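Local coordinates for DUF4875 domain-containing protein (Desulfovibrio piger, PDB 4LG3), which is of unknown function and belongs to the DUF4875 family, which is grouped with CamS-like proteins, at residues A87-T91 with Q131-G135. Numbering follows the deposited sequence.
Sequences AFGKT and QCLWG. With EDO (1,2-ethanediol), chain H.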
ATOM      1  N   ALA A  87      -8.294   6.901  -3.985  1.00 46.48           N
ATOM      2  CA  ALA A  87      -8.377   6.495  -2.578  1.00 45.43           C
ATOM      3  C   ALA A  87      -9.177   5.210  -2.365  1.00 50.76           C
ATOM      4  O   ALA A  87      -8.766   4.372  -1.568  1.00 51.71           O
ATOM      5  CB  ALA A  87      -8.998   7.616  -1.755  1.00 46.47           C
ATOM      6  N   PHE A  88     -10.324   5.053  -3.056  1.00 47.15           N
ATOM      7  CA  PHE A  88     -11.178   3.876  -2.873  1.00 45.29           C
ATOM      8  C   PHE A  88     -11.169   2.980  -4.103  1.00 48.25           C
ATOM      9  O   PHE A  88     -12.164   2.341  -4.405  1.00 49.32           O
ATOM     10  CB  PHE A  88     -12.592   4.310  -2.470  1.00 47.69           C
ATOM     11  CG  PHE A  88     -12.540   5.147  -1.209  1.00 48.37           C
ATOM     12  CD1 PHE A  88     -12.268   4.560   0.028  1.00 49.16           C
ATOM     13  CD2 PHE A  88     -12.687   6.531  -1.267  1.00 49.98           C
ATOM     14  CE1 PHE A  88     -12.144   5.340   1.179  1.00 49.73           C
ATOM     15  CE2 PHE A  88     -12.564   7.313  -0.112  1.00 52.37           C
ATOM     16  CZ  PHE A  88     -12.273   6.712   1.101  1.00 50.16           C
ATOM     17  N   GLY A  89     -10.010   2.915  -4.765  1.00 43.68           N
ATOM     18  CA  GLY A  89      -9.746   2.066  -5.920  1.00 43.53           C
ATOM     19  C   GLY A  89      -8.548   1.174  -5.656  1.00 46.94           C
ATOM     20  O   GLY A  89      -8.022   0.531  -6.571  1.00 47.44           O
ATOM     21  N   LYS A  90      -8.101   1.137  -4.386  1.00 42.02           N
ATOM     22  CA  LYS A  90      -6.913   0.403  -3.932  1.00 41.66           C
ATOM     23  C   LYS A  90      -6.945   0.326  -2.433  1.00 44.00           C
ATOM     24  O   LYS A  90      -7.741   1.042  -1.810  1.00 41.77           O
ATOM     25  CB  LYS A  90      -5.601   1.106  -4.403  1.00 42.36           C
ATOM     26  CG  LYS A  90      -5.385   2.448  -3.715  1.00 32.91           C
ATOM     27  CD  LYS A  90      -4.386   3.376  -4.372  1.00 40.87           C
ATOM     28  CE  LYS A  90      -4.279   4.621  -3.525  1.00 36.21           C
ATOM     29  NZ  LYS A  90      -3.489   5.654  -4.193  1.00 44.78           N
ATOM     30  N   THR A  91      -6.080  -0.541  -1.849  1.00 40.34           N
ATOM     31  CA  THR A  91      -5.957  -0.722  -0.398  1.00 38.50           C
ATOM     32  C   THR A  91      -4.491  -0.852  -0.016  1.00 38.63           C
ATOM     33  O   THR A  91      -3.652  -1.066  -0.865  1.00 36.06           O
ATOM     34  CB  THR A  91      -6.767  -1.943   0.121  1.00 42.91           C
ATOM     35  OG1 THR A  91      -6.319  -3.143  -0.511  1.00 40.55           O
ATOM     36  CG2 THR A  91      -8.269  -1.767   0.001  1.00 37.90           C
ATOM     37  N   GLN A 131     -11.515  -3.948  -7.078  1.00 50.30           N
ATOM     38  CA  GLN A 131     -11.031  -2.681  -6.477  1.00 48.29           C
ATOM     39  C   GLN A 131     -11.049  -1.543  -7.474  1.00 53.09           C
ATOM     40  O   GLN A 131     -11.462  -0.438  -7.139  1.00 52.36           O
ATOM     41  CB  GLN A 131      -9.597  -2.831  -5.961  1.00 46.38           C
ATOM     42  CG  GLN A 131      -9.496  -3.642  -4.698  1.00 41.87           C
ATOM     43  CD  GLN A 131      -8.152  -3.461  -4.078  1.00 47.11           C
ATOM     44  OE1 GLN A 131      -7.140  -3.273  -4.764  1.00 40.12           O
ATOM     45  NE2 GLN A 131      -8.114  -3.517  -2.770  1.00 40.00           N
ATOM     46  N   CYS A 132     -10.605  -1.834  -8.696  1.00 52.08           N
ATOM     47  CA  CYS A 132     -10.576  -0.893  -9.806  1.00 54.15           C
ATOM     48  C   CYS A 132     -12.017  -0.479 -10.198  1.00 56.88           C
ATOM     49  O   CYS A 132     -12.282   0.723 -10.342  1.00 56.27           O
ATOM     50  CB  CYS A 132      -9.817  -1.486 -10.988  1.00 56.41           C
ATOM     51  SG  CYS A 132      -9.676  -0.367 -12.405  1.00 62.12           S
ATOM     52  N   LEU A 133     -12.947  -1.462 -10.311  1.00 52.37           N
ATOM     53  CA  LEU A 133     -14.349  -1.194 -10.619  1.00 54.16           C
ATOM     54  C   LEU A 133     -14.998  -0.407  -9.494  1.00 58.54           C
ATOM     55  O   LEU A 133     -15.654   0.585  -9.776  1.00 58.15           O
ATOM     56  CB  LEU A 133     -15.128  -2.473 -10.901  1.00 56.31           C
ATOM     57  CG  LEU A 133     -14.721  -3.283 -12.137  1.00 62.30           C
ATOM     58  CD1 LEU A 133     -15.623  -4.484 -12.313  1.00 64.61           C
ATOM     59  CD2 LEU A 133     -14.731  -2.437 -13.391  1.00 64.21           C
ATOM     60  N   TRP A 134     -14.736  -0.789  -8.222  1.00 56.22           N
ATOM     61  CA  TRP A 134     -15.198  -0.091  -7.013  1.00 55.51           C
ATOM     62  C   TRP A 134     -14.861   1.396  -7.113  1.00 58.66           C
ATOM     63  O   TRP A 134     -15.761   2.223  -7.028  1.00 59.13           O
ATOM     64  CB  TRP A 134     -14.546  -0.693  -5.747  1.00 52.57           C
ATOM     65  CG  TRP A 134     -15.193  -0.248  -4.466  1.00 53.79           C
ATOM     66  CD1 TRP A 134     -14.989   0.932  -3.807  1.00 55.70           C
ATOM     67  CD2 TRP A 134     -16.202  -0.953  -3.725  1.00 55.13           C
ATOM     68  NE1 TRP A 134     -15.796   1.002  -2.695  1.00 55.68           N
ATOM     69  CE2 TRP A 134     -16.554  -0.140  -2.620  1.00 58.92           C
ATOM     70  CE3 TRP A 134     -16.823  -2.212  -3.868  1.00 57.89           C
ATOM     71  CZ2 TRP A 134     -17.484  -0.556  -1.647  1.00 59.65           C
ATOM     72  CZ3 TRP A 134     -17.755  -2.613  -2.920  1.00 60.95           C
ATOM     73  CH2 TRP A 134     -18.081  -1.793  -1.825  1.00 61.50           C
ATOM     74  N   GLY A 135     -13.583   1.703  -7.348  1.00 54.05           N
ATOM     75  CA  GLY A 135     -13.081   3.067  -7.487  1.00 53.69           C
ATOM     76  C   GLY A 135     -13.690   3.879  -8.616  1.00 60.82           C
ATOM     77  O   GLY A 135     -13.947   5.073  -8.449  1.00 61.80           O
TER
HETATM   78  C1  EDO H 305     -17.123   2.849   0.483  1.00 53.07           C
HETATM   79  O1  EDO H 305     -16.229   3.095  -0.626  1.00 48.12           O
HETATM   80  C2  EDO H 305     -16.775   1.524   1.298  1.00 58.83           C
HETATM   81  O2  EDO H 305     -15.365   1.149   1.225  1.00 57.80           O
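Glycine-mediated contact between a loop and a helix is the principle at work here, where the connection between antiparallel strands 75-81 and 92-98 of the mixed sheet leans on helix 125-137. Gly89 and Gly135 meet with their CA atoms 3.8 Å apart, and a CB modelled on Gly135 would clash with the CA of Gly89, so the absence of a side chain there is what permits this separation. The CA of Gly89 also lies 3.3 Å from the O of Gln131 in a CA-H...O contact; that same carbonyl accepts the helical hydrogen bond from the N of Gly135 (3.0 Å). Beside the glycines, the O of Phe88 sits 3.2 Å from CD1 at the edge of the Trp134 indole. Where the loop runs into strand 92-98, NE2 of Gln131 donates a hydrogen bond to OG1 of Thr91 (2.9 Å). Both ends of this carboxamide have further partners: OE1 is hydrogen-bonded to Ser82, whose OG also bonds the N of Thr91, and NE2 makes a second hydrogen bond, to the carbonyl O of Leu169. On the Phe88 side, NE1 of Trp134 donates to O1 of a 1,2-ethanediol (3.0 Å), probably a crystallisation additive, which is held by Arg138 too. Direct hydrogen bonding between the segments thus rests on a single side-chain amide, while the close backbone approach at the glycines and the edge of the Trp134 indole against Phe88 add non-hydrogen-bonded contact.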